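Local coordinates for diaminopimelate decarboxylase (Phaeodactylum tricornutum, PDB 7JPJ) that decarboxylates diaminopimelate in the lysine biosynthesis pathway, working as an obligate dimer that depends on pyridoxal 5'-phosphate and tolerates more than one substrate, at the interface of chains A and B. Sequence-based numbering; all coordinates share one arbitrary frame. Chains: chain A/B, Diaminopimelate decarboxylase.

Contact 1: the interface of chains A and B. Residues chain A 423-426; chain B 436-438.
Backbone pairing between A:Ile424 to A:Lys426 and B:Asn436 to B:Ile438 shows how a chain tail can be stitched onto its partner by a short antiparallel bridge, here between A:Arg425 and B:Glu437. Main-chain hydrogen bonds hold it. B:Ile438 N reaches A:Ile424 O over 2.7 Å, arriving well above the carbonyl plane, whereas A:Lys426 N meets B:Asn436 O at 2.8 Å, almost in line with the carbonyl bond.

Apolar packing flanks the bridge. The methylenes of A:Arg425 and B:Glu437 touch, CG to CG, at 3.7 Å. On the other side A:Lys426 CG stands between its own backbone N and carbonyl carbon (chi1 55°), and the extended chain passes B:Asn436 and B:Ile438 at about a right angle, CG lying 4.0 Å from the terminal methyl CD1 of B:Ile438. An alanine in place of A:Lys426 would keep the backbone bond but is likely to leave that methyl without its packing partner.

Electrostatics is a longer-range affair. The guanidinium of A:Arg425 and the carboxylate of B:Glu437 lie nearly coplanar, 21° apart, yet A:Arg425 NH1 and B:Glu437 OE2 remain 4.7 Å from each other, too far for a salt bridge, though the opposite charges may still attract weakly. The lysine's last methylene, A:Lys426 CE, ends 3.4 Å from the amide oxygen OD1 of B:Asn436.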
ATOM      1  N   LEU A 423      11.495  22.990   2.154  1.00 22.45           N
ATOM      2  CA  LEU A 423      10.289  22.245   1.819  1.00 21.70           C
ATOM      3  C   LEU A 423      10.226  22.021   0.313  1.00 21.27           C
ATOM      4  O   LEU A 423      10.364  22.966  -0.468  1.00 22.26           O
ATOM      5  CB  LEU A 423       9.052  23.001   2.307  1.00 20.56           C
ATOM      6  CG  LEU A 423       7.682  22.319   2.255  1.00 22.13           C
ATOM      7  CD1 LEU A 423       7.666  21.058   3.100  1.00 20.89           C
ATOM      8  CD2 LEU A 423       6.597  23.283   2.715  1.00 19.74           C
ATOM      9  N   ILE A 424      10.034  20.768  -0.097  1.00 20.37           N
ATOM     10  CA  ILE A 424       9.913  20.418  -1.507  1.00 20.57           C
ATOM     11  C   ILE A 424       8.552  19.829  -1.852  1.00 20.29           C
ATOM     12  O   ILE A 424       8.290  19.549  -3.027  1.00 20.50           O
ATOM     13  CB  ILE A 424      11.039  19.463  -1.953  1.00 20.73           C
ATOM     14  CG1 ILE A 424      11.065  18.211  -1.079  1.00 20.31           C
ATOM     15  CG2 ILE A 424      12.379  20.165  -1.904  1.00 21.16           C
ATOM     16  CD1 ILE A 424      12.186  17.263  -1.429  1.00 20.52           C
ATOM     17  N   ARG A 425       7.679  19.632  -0.865  1.00 20.67           N
ATOM     18  CA  ARG A 425       6.302  19.210  -1.113  1.00 20.41           C
ATOM     19  C   ARG A 425       5.493  19.566   0.124  1.00 19.58           C
ATOM     20  O   ARG A 425       5.713  18.983   1.188  1.00 20.87           O
ATOM     21  CB  ARG A 425       6.218  17.718  -1.406  1.00 21.32           C
ATOM     22  CG  ARG A 425       4.861  17.277  -1.948  1.00 19.33           C
ATOM     23  CD  ARG A 425       4.862  15.797  -2.287  1.00 20.27           C
ATOM     24  NE  ARG A 425       4.693  14.956  -1.105  1.00 20.89           N
ATOM     25  CZ  ARG A 425       4.779  13.630  -1.119  1.00 20.53           C
ATOM     26  NH1 ARG A 425       5.043  12.994  -2.254  1.00 21.17           N
ATOM     27  NH2 ARG A 425       4.613  12.940   0.001  1.00 20.02           N
ATOM     28  N   LYS A 426       4.570  20.511  -0.013  1.00 19.32           N
ATOM     29  CA  LYS A 426       3.760  20.920   1.124  1.00 21.00           C
ATOM     30  C   LYS A 426       2.775  19.820   1.503  1.00 20.03           C
ATOM     31  O   LYS A 426       2.390  18.985   0.680  1.00 20.98           O
ATOM     32  CB  LYS A 426       3.015  22.222   0.815  1.00 20.31           C
ATOM     33  CG  LYS A 426       2.167  22.190  -0.449  1.00 22.70           C
ATOM     34  CD  LYS A 426       1.463  23.526  -0.671  1.00 22.44           C
ATOM     35  CE  LYS A 426       0.720  23.562  -2.001  1.00 23.00           C
ATOM     36  NZ  LYS A 426      -0.010  24.849  -2.198  1.00 28.06           N
TER
ATOM     37  N   ASN B 436       1.314  19.428  -5.204  1.00 21.81           N
ATOM     38  CA  ASN B 436       1.753  19.997  -3.939  1.00 20.89           C
ATOM     39  C   ASN B 436       3.268  20.081  -3.821  1.00 20.54           C
ATOM     40  O   ASN B 436       3.776  20.408  -2.745  1.00 21.60           O
ATOM     41  CB  ASN B 436       1.190  19.184  -2.773  1.00 20.21           C
ATOM     42  CG  ASN B 436      -0.264  19.488  -2.504  1.00 20.02           C
ATOM     43  OD1 ASN B 436      -0.753  20.572  -2.828  1.00 21.48           O
ATOM     44  ND2 ASN B 436      -0.970  18.532  -1.911  1.00 18.72           N
ATOM     45  N   GLU B 437       3.983  19.808  -4.907  1.00 19.72           N
ATOM     46  CA  GLU B 437       5.468  19.845  -4.888  1.00 19.90           C
ATOM     47  C   GLU B 437       5.981  21.274  -5.046  1.00 20.61           C
ATOM     48  O   GLU B 437       5.407  22.018  -5.832  1.00 20.99           O
ATOM     49  CB  GLU B 437       6.089  18.843  -5.856  1.00 19.75           C
ATOM     50  CG  GLU B 437       5.835  17.389  -5.531  1.00 19.17           C
ATOM     51  CD  GLU B 437       6.540  16.394  -6.436  1.00 19.02           C
ATOM     52  OE1 GLU B 437       7.105  16.814  -7.455  1.00 19.42           O
ATOM     53  OE2 GLU B 437       6.505  15.196  -6.126  1.00 19.30           O
ATOM     54  N   ILE B 438       7.013  21.629  -4.284  1.00 23.45           N
ATOM     55  CA  ILE B 438       7.615  22.988  -4.325  1.00 22.62           C
ATOM     56  C   ILE B 438       9.039  22.870  -4.855  1.00 23.07           C
ATOM     57  O   ILE B 438       9.743  21.956  -4.451  1.00 26.35           O
ATOM     58  CB  ILE B 438       7.567  23.682  -2.946  1.00 23.92           C
ATOM     59  CG1 ILE B 438       6.366  23.247  -2.105  1.00 22.40           C
ATOM     60  CG2 ILE B 438       7.635  25.191  -3.093  1.00 23.02           C
ATOM     61  CD1 ILE B 438       5.103  24.006  -2.416  1.00 23.05           C
TER

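Contact 2: the interface of chains A and B. Residues chain A 60, 81-82, 85; chain B 357, 405, 407.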
ATOM      1  N   LYS A  60      10.729   5.252  -9.959  1.00 20.60           N
ATOM      2  CA  LYS A  60       9.625   4.644  -9.223  1.00 20.33           C
ATOM      3  C   LYS A  60       9.918   4.531  -7.733  1.00 20.94           C
ATOM      4  O   LYS A  60       8.985   4.369  -6.940  1.00 21.16           O
ATOM      5  CB  LYS A  60       9.309   3.261  -9.795  1.00 17.81           C
ATOM      6  CG  LYS A  60      10.320   2.188  -9.418  1.00 17.08           C
ATOM      7  CD  LYS A  60      10.219   0.979 -10.334  1.00 16.30           C
ATOM      8  CE  LYS A  60      11.264  -0.067  -9.986  1.00 15.86           C
ATOM      9  NZ  LYS A  60      11.356  -1.129 -11.023  1.00 15.68           N
ATOM     10  N   SER A  81       8.910   3.736 -15.479  1.00 19.53           N
ATOM     11  CA  SER A  81       8.118   2.517 -15.392  1.00 20.19           C
ATOM     12  C   SER A  81       6.768   2.621 -16.089  1.00 20.50           C
ATOM     13  O   SER A  81       6.058   1.613 -16.176  1.00 21.28           O
ATOM     14  CB  SER A  81       7.891   2.142 -13.926  1.00 18.84           C
ATOM     15  OG  SER A  81       9.099   1.736 -13.319  1.00 19.12           O
ATOM     16  N   SER A  82       6.389   3.804 -16.564  1.00 19.38           N
ATOM     17  CA  SER A  82       5.126   3.975 -17.266  1.00 19.49           C
ATOM     18  C   SER A  82       5.180   5.283 -18.035  1.00 19.14           C
ATOM     19  O   SER A  82       6.050   6.126 -17.799  1.00 19.03           O
ATOM     20  CB  SER A  82       3.930   3.968 -16.304  1.00 18.44           C
ATOM     21  OG  SER A  82       3.956   5.092 -15.438  1.00 18.03           O
ATOM     22  N   GLU A  85       5.321   8.295 -15.707  1.00 18.63           N
ATOM     23  CA  GLU A  85       6.637   8.681 -15.213  1.00 18.38           C
ATOM     24  C   GLU A  85       7.449   9.387 -16.291  1.00 19.02           C
ATOM     25  O   GLU A  85       8.254  10.273 -15.980  1.00 18.64           O
ATOM     26  CB  GLU A  85       7.384   7.453 -14.697  1.00 18.97           C
ATOM     27  CG  GLU A  85       6.877   6.939 -13.361  1.00 18.17           C
ATOM     28  CD  GLU A  85       7.718   5.802 -12.813  1.00 18.65           C
ATOM     29  OE1 GLU A  85       8.600   5.303 -13.547  1.00 20.04           O
ATOM     30  OE2 GLU A  85       7.497   5.409 -11.648  1.00 17.73           O
TER
ATOM     31  N   CYS B 357       5.653  -2.229 -12.172  1.00 23.20           N
ATOM     32  CA  CYS B 357       6.966  -2.851 -12.340  1.00 23.14           C
ATOM     33  C   CYS B 357       7.430  -3.297 -10.957  1.00 23.10           C
ATOM     34  O   CYS B 357       8.154  -2.601 -10.244  1.00 23.51           O
ATOM     35  CB  CYS B 357       7.949  -1.884 -12.989  1.00 23.62           C
ATOM     36  SG  CYS B 357       9.567  -2.587 -13.406  1.00 23.82           S
ATOM     37  N   ASN B 405       4.313   4.138  -9.504  1.00 19.79           N
ATOM     38  CA  ASN B 405       4.629   4.301 -10.923  1.00 20.38           C
ATOM     39  C   ASN B 405       3.856   5.458 -11.545  1.00 19.86           C
ATOM     40  O   ASN B 405       3.659   5.494 -12.765  1.00 19.21           O
ATOM     41  CB  ASN B 405       4.377   3.014 -11.720  1.00 19.62           C
ATOM     42  CG  ASN B 405       5.146   1.828 -11.172  1.00 19.38           C
ATOM     43  OD1 ASN B 405       5.578   1.833 -10.020  1.00 18.68           O
ATOM     44  ND2 ASN B 405       5.313   0.800 -11.997  1.00 18.19           N
ATOM     45  N   PHE B 407       0.797   6.161 -11.547  1.00 18.14           N
ATOM     46  CA  PHE B 407      -0.511   5.848 -12.106  1.00 18.27           C
ATOM     47  C   PHE B 407      -1.582   6.665 -11.389  1.00 18.19           C
ATOM     48  O   PHE B 407      -1.606   6.697 -10.154  1.00 17.87           O
ATOM     49  CB  PHE B 407      -0.813   4.358 -11.982  1.00 18.13           C
ATOM     50  CG  PHE B 407      -0.133   3.513 -13.018  1.00 18.38           C
ATOM     51  CD1 PHE B 407      -0.475   3.629 -14.355  1.00 18.83           C
ATOM     52  CD2 PHE B 407       0.838   2.593 -12.655  1.00 18.24           C
ATOM     53  CE1 PHE B 407       0.145   2.851 -15.315  1.00 19.13           C
ATOM     54  CE2 PHE B 407       1.461   1.810 -13.608  1.00 18.54           C
ATOM     55  CZ  PHE B 407       1.114   1.941 -14.943  1.00 18.98           C
TER
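A:Ser82 and B:Asn405 form the tightly packed part of the contact, beside a composite active site, the textbook case of a catalytic centre completed by a second subunit. The serine hydroxyl OG donates a hydrogen bond of 2.7 Å to the backbone oxygen of B:Asn405, approaching nearly along the C=O axis. A chi1 of 66°, which sets OG between the serine's own backbone N and carbonyl carbon, aims the hydroxyl at that oxygen. Separately, A:Ser82 CB rests 3.7 Å from CZ at the rim of the B:Phe407 ring. The B:Asn405 amide turns toward A:Ser81, its ND2 lying 3.5 Å from the serine CB. A:Glu85 covers the B:Asn405 backbone and is steadied from within its own chain, where A:Ser81 N bonds to the carboxylate OE1.

The catalytic side is looser. A:Lys60, the lysine that carries pyridoxal phosphate in this family, extends beyond CG until NZ lies 3.3 Å from SG of B:Cys357, the predicted proton donor; no cofactor links to the lysine here.

A:Lys60 belongs to the 3-10 helix 59-61 directly after strand 53-58, and A:Ser81 follows strand 77-80, so strand ends of the pyridoxal-binding barrel face two partner segments, the loop with B:Cys357 and the 3-10 helix 404-406.

Contact 3: the interface of chains A and B. Residues chain A 82, 84-85, 88; chain B 405-406, 430, 433.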
ATOM      1  N   SER A  82       6.389   3.804 -16.564  1.00 19.38           N
ATOM      2  CA  SER A  82       5.126   3.975 -17.266  1.00 19.49           C
ATOM      3  C   SER A  82       5.180   5.283 -18.035  1.00 19.14           C
ATOM      4  O   SER A  82       6.050   6.126 -17.799  1.00 19.03           O
ATOM      5  CB  SER A  82       3.930   3.968 -16.304  1.00 18.44           C
ATOM      6  OG  SER A  82       3.956   5.092 -15.438  1.00 18.03           O
ATOM      7  N   PHE A  84       3.335   7.658 -17.605  1.00 19.58           N
ATOM      8  CA  PHE A  84       3.121   8.750 -16.665  1.00 18.67           C
ATOM      9  C   PHE A  84       4.437   9.229 -16.068  1.00 18.37           C
ATOM     10  O   PHE A  84       4.663  10.438 -15.936  1.00 18.51           O
ATOM     11  CB  PHE A  84       2.156   8.307 -15.569  1.00 18.25           C
ATOM     12  CG  PHE A  84       0.769   8.040 -16.064  1.00 18.59           C
ATOM     13  CD1 PHE A  84      -0.154   9.070 -16.161  1.00 18.93           C
ATOM     14  CD2 PHE A  84       0.388   6.762 -16.447  1.00 18.91           C
ATOM     15  CE1 PHE A  84      -1.434   8.830 -16.623  1.00 19.30           C
ATOM     16  CE2 PHE A  84      -0.891   6.517 -16.910  1.00 19.16           C
ATOM     17  CZ  PHE A  84      -1.802   7.554 -16.998  1.00 19.35           C
ATOM     18  N   GLU A  85       5.321   8.295 -15.707  1.00 18.63           N
ATOM     19  CA  GLU A  85       6.637   8.681 -15.213  1.00 18.38           C
ATOM     20  C   GLU A  85       7.449   9.387 -16.291  1.00 19.02           C
ATOM     21  O   GLU A  85       8.254  10.273 -15.980  1.00 18.64           O
ATOM     22  CB  GLU A  85       7.384   7.453 -14.697  1.00 18.97           C
ATOM     23  CG  GLU A  85       6.877   6.939 -13.361  1.00 18.17           C
ATOM     24  CD  GLU A  85       7.718   5.802 -12.813  1.00 18.65           C
ATOM     25  OE1 GLU A  85       8.600   5.303 -13.547  1.00 20.04           O
ATOM     26  OE2 GLU A  85       7.497   5.409 -11.648  1.00 17.73           O
ATOM     27  N   ARG A  88       6.111  12.773 -16.304  1.00 19.72           N
ATOM     28  CA  ARG A  88       6.461  13.413 -15.040  1.00 19.36           C
ATOM     29  C   ARG A  88       7.909  13.891 -15.048  1.00 19.42           C
ATOM     30  O   ARG A  88       8.204  15.020 -14.639  1.00 19.59           O
ATOM     31  CB  ARG A  88       6.212  12.442 -13.884  1.00 18.73           C
ATOM     32  CG  ARG A  88       6.300  13.060 -12.499  1.00 18.46           C
ATOM     33  CD  ARG A  88       5.876  12.059 -11.432  1.00 17.97           C
ATOM     34  NE  ARG A  88       5.826  12.658 -10.100  1.00 17.85           N
ATOM     35  CZ  ARG A  88       5.363  12.039  -9.019  1.00 17.56           C
ATOM     36  NH1 ARG A  88       4.905  10.798  -9.105  1.00 17.31           N
ATOM     37  NH2 ARG A  88       5.358  12.659  -7.849  1.00 17.59           N
TER
ATOM     38  N   ASN B 405       4.313   4.138  -9.504  1.00 19.79           N
ATOM     39  CA  ASN B 405       4.629   4.301 -10.923  1.00 20.38           C
ATOM     40  C   ASN B 405       3.856   5.458 -11.545  1.00 19.86           C
ATOM     41  O   ASN B 405       3.659   5.494 -12.765  1.00 19.21           O
ATOM     42  CB  ASN B 405       4.377   3.014 -11.720  1.00 19.62           C
ATOM     43  CG  ASN B 405       5.146   1.828 -11.172  1.00 19.38           C
ATOM     44  OD1 ASN B 405       5.578   1.833 -10.020  1.00 18.68           O
ATOM     45  ND2 ASN B 405       5.313   0.800 -11.997  1.00 18.19           N
ATOM     46  N   SER B 406       3.407   6.396 -10.707  1.00 19.24           N
ATOM     47  CA  SER B 406       2.714   7.612 -11.137  1.00 19.69           C
ATOM     48  C   SER B 406       1.399   7.307 -11.845  1.00 17.89           C
ATOM     49  O   SER B 406       0.921   8.107 -12.654  1.00 18.25           O
ATOM     50  CB  SER B 406       3.611   8.478 -12.024  1.00 18.79           C
ATOM     51  OG  SER B 406       4.847   8.744 -11.386  1.00 19.44           O
ATOM     52  N   LEU B 430      -2.526  13.379 -14.153  1.00 21.69           N
ATOM     53  CA  LEU B 430      -1.105  13.285 -13.843  1.00 20.23           C
ATOM     54  C   LEU B 430      -0.630  14.509 -13.073  1.00 20.29           C
ATOM     55  O   LEU B 430       0.181  14.393 -12.147  1.00 21.29           O
ATOM     56  CB  LEU B 430      -0.307  13.112 -15.133  1.00 20.68           C
ATOM     57  CG  LEU B 430       1.189  12.840 -14.998  1.00 22.07           C
ATOM     58  CD1 LEU B 430       1.447  11.778 -13.944  1.00 20.79           C
ATOM     59  CD2 LEU B 430       1.744  12.409 -16.338  1.00 21.37           C
ATOM     60  N   ILE B 433      -1.090  14.520  -9.214  1.00 18.60           N
ATOM     61  CA  ILE B 433      -0.277  13.621  -8.399  1.00 19.34           C
ATOM     62  C   ILE B 433       0.856  14.378  -7.717  1.00 20.40           C
ATOM     63  O   ILE B 433       1.305  13.990  -6.631  1.00 19.24           O
ATOM     64  CB  ILE B 433       0.250  12.459  -9.264  1.00 19.08           C
ATOM     65  CG1 ILE B 433      -0.900  11.823 -10.049  1.00 18.87           C
ATOM     66  CG2 ILE B 433       0.938  11.417  -8.402  1.00 19.36           C
ATOM     67  CD1 ILE B 433      -0.467  10.705 -10.971  1.00 20.94           C
TER
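B:Ser406 lies against one flank of helix 83-91, fitted among A:Phe84, A:Glu85 and A:Arg88, where in this member of the Orn/DAP/Arg decarboxylase family of pyridoxal enzymes helix 83-91 packs on the 3-10 helix 404-406 and helix 430-433. It illustrates how a small polar residue can be read by neighbouring turns of a helix.

A:Arg88 supplies the directional element. Its chain is extended from CG to NE, starting with CG trans to the backbone N (chi1 -170°), and this carries the guanidinium along the interface to the serine. There NH1 donates a hydrogen bond of 3.1 Å to B:Ser406 OG, which sits at the guanidinium edge and only 4° out of its plane, so the N-H points at the hydroxyl with little bending. The same OG also lies 3.4 Å from CG of A:Glu85, a methylene that lines the serine from the preceding turn.

A:Phe84 approaches from the other end. Its CB packs 3.8 Å from CB of B:Ser406, and the start of the ring lies beside the serine's backbone oxygen, A:Phe84 CG to B:Ser406 O being 3.4 Å, while CD1 also meets B:Leu430. The leucine and the ring are set at a slant to one another: both methyls of B:Leu430, CD1 and CD2, press on CD1 of A:Phe84 from one side, each at 3.8 Å. Farther along helix 430-433, B:Ile433 crosses A:Arg88 at about a right angle, and its branch methyl CG2 lies 4.1 Å from the arginine NH1.

Contact 4: the interface of chains A and B. Residues chain A 88, 398, 400, 402; chain B 402-403, 433.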
ATOM      1  N   ARG A  88       6.111  12.773 -16.304  1.00 19.72           N
ATOM      2  CA  ARG A  88       6.461  13.413 -15.040  1.00 19.36           C
ATOM      3  C   ARG A  88       7.909  13.891 -15.048  1.00 19.42           C
ATOM      4  O   ARG A  88       8.204  15.020 -14.639  1.00 19.59           O
ATOM      5  CB  ARG A  88       6.212  12.442 -13.884  1.00 18.73           C
ATOM      6  CG  ARG A  88       6.300  13.060 -12.499  1.00 18.46           C
ATOM      7  CD  ARG A  88       5.876  12.059 -11.432  1.00 17.97           C
ATOM      8  NE  ARG A  88       5.826  12.658 -10.100  1.00 17.85           N
ATOM      9  CZ  ARG A  88       5.363  12.039  -9.019  1.00 17.56           C
ATOM     10  NH1 ARG A  88       4.905  10.798  -9.105  1.00 17.31           N
ATOM     11  NH2 ARG A  88       5.358  12.659  -7.849  1.00 17.59           N
ATOM     12  N   GLY A 398       6.981   7.029  -2.541  1.00 17.91           N
ATOM     13  CA  GLY A 398       6.511   6.606  -3.847  1.00 19.31           C
ATOM     14  C   GLY A 398       5.681   5.340  -3.864  1.00 19.15           C
ATOM     15  O   GLY A 398       5.178   4.969  -4.928  1.00 20.23           O
ATOM     16  N   SER A 400       3.115   3.843  -0.891  1.00 18.23           N
ATOM     17  CA  SER A 400       2.516   3.683   0.421  1.00 17.46           C
ATOM     18  C   SER A 400       1.006   3.779   0.272  1.00 18.94           C
ATOM     19  O   SER A 400       0.484   4.093  -0.800  1.00 20.44           O
ATOM     20  CB  SER A 400       3.029   4.737   1.411  1.00 16.39           C
ATOM     21  OG  SER A 400       2.684   6.047   0.991  1.00 17.50           O
ATOM     22  N   LYS A 402      -1.191   6.026   1.168  1.00 18.02           N
ATOM     23  CA  LYS A 402      -1.577   7.385   1.512  1.00 18.12           C
ATOM     24  C   LYS A 402      -3.097   7.516   1.529  1.00 19.00           C
ATOM     25  O   LYS A 402      -3.811   6.833   0.789  1.00 19.98           O
ATOM     26  CB  LYS A 402      -0.974   8.377   0.516  1.00 18.51           C
ATOM     27  CG  LYS A 402      -1.549   8.269  -0.888  1.00 19.97           C
ATOM     28  CD  LYS A 402      -0.900   9.252  -1.847  1.00 20.31           C
ATOM     29  CE  LYS A 402       0.367   8.673  -2.445  1.00 20.49           C
ATOM     30  NZ  LYS A 402       0.916   9.536  -3.528  1.00 21.29           N
TER
ATOM     31  N   LYS B 402      -1.839   3.778  -4.427  1.00 17.04           N
ATOM     32  CA  LYS B 402      -2.097   4.618  -5.587  1.00 17.65           C
ATOM     33  C   LYS B 402      -0.924   5.555  -5.842  1.00 18.53           C
ATOM     34  O   LYS B 402      -0.154   5.889  -4.936  1.00 19.09           O
ATOM     35  CB  LYS B 402      -3.378   5.424  -5.385  1.00 17.71           C
ATOM     36  CG  LYS B 402      -3.352   6.312  -4.156  1.00 18.43           C
ATOM     37  CD  LYS B 402      -4.722   6.899  -3.885  1.00 18.69           C
ATOM     38  CE  LYS B 402      -4.761   7.635  -2.559  1.00 19.39           C
ATOM     39  NZ  LYS B 402      -6.153   7.985  -2.178  1.00 19.60           N
ATOM     40  N   ASN B 403      -0.790   5.972  -7.100  1.00 18.79           N
ATOM     41  CA  ASN B 403       0.284   6.830  -7.587  1.00 20.05           C
ATOM     42  C   ASN B 403       1.643   6.145  -7.541  1.00 20.10           C
ATOM     43  O   ASN B 403       2.674   6.809  -7.723  1.00 21.33           O
ATOM     44  CB  ASN B 403       0.340   8.162  -6.829  1.00 21.28           C
ATOM     45  CG  ASN B 403      -1.007   8.860  -6.786  1.00 21.40           C
ATOM     46  OD1 ASN B 403      -1.346   9.518  -5.804  1.00 21.88           O
ATOM     47  ND2 ASN B 403      -1.789   8.707  -7.849  1.00 21.09           N
ATOM     48  N   ILE B 433      -1.090  14.520  -9.214  1.00 18.60           N
ATOM     49  CA  ILE B 433      -0.277  13.621  -8.399  1.00 19.34           C
ATOM     50  C   ILE B 433       0.856  14.378  -7.717  1.00 20.40           C
ATOM     51  O   ILE B 433       1.305  13.990  -6.631  1.00 19.24           O
ATOM     52  CB  ILE B 433       0.250  12.459  -9.264  1.00 19.08           C
ATOM     53  CG1 ILE B 433      -0.900  11.823 -10.049  1.00 18.87           C
ATOM     54  CG2 ILE B 433       0.938  11.417  -8.402  1.00 19.36           C
ATOM     55  CD1 ILE B 433      -0.467  10.705 -10.971  1.00 20.94           C
TER
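A:Lys402 meets its own counterpart, B:Lys402, and the neighbouring B:Asn403 where the two subunits of this fold-type III pyridoxal decarboxylase bring equivalent loops together. Of the residues here A:Lys402 buries the most surface, 67 Å², and the contact is a worked example of a two-fold dimer whose equivalent side chains are modelled in different conformations, a difference to be read with caution at this resolution.

The A:Lys402 chain is bent at chi3 (86°), and the bend carries its ammonium group to B:Asn403. NZ donates a hydrogen bond of 3.2 Å to the amide oxygen OD1, in the carbonyl plane and on a lone pair, while the two side chains cross at about a right angle. The same nitrogen lies 3.6 Å from CB of B:Asn403, so the lysine end covers the asparagine's stem as well as gripping its oxygen. With an alanine at A:Lys402, the OD1 of B:Asn403 would probably lose this donor and its amide would be freer to turn.

B:Lys402, by contrast, is extended beyond CG. The two lysines cross obliquely, CG of A:Lys402 touching CE of B:Lys402 at 3.7 Å, so that methylenes rather than charges meet. Their ammonium groups end well apart, which probably limits mutual repulsion. CE of B:Lys402 also lies 3.6 Å from the backbone oxygen of A:Lys402, and CE of A:Lys402 is 3.8 Å from the backbone oxygen of B:Lys402.

Contacts 2 and 3 are neighbours, their C-alpha centres about 6 Å apart, and share A:Ser82, A:Glu85 and B:Asn405; contact 3 runs on to contact 4, about 8 Å away, through A:Arg88 and B:Ile433. Helix 83-91 of chain A and the B segment 402-407 thus run through contacts 2 to 4, beside the A:Lys60 and B:Cys357 pair at one end and the loops with residue 402 at the other. Contact 1 stands apart, about 14 Å from contact 4 and 20 Å from contact 2, where the C-terminal tail is held. Two-fold symmetry repeats the interface, so each active site borrows its cysteine from the other subunit, consistent with an obligate dimer.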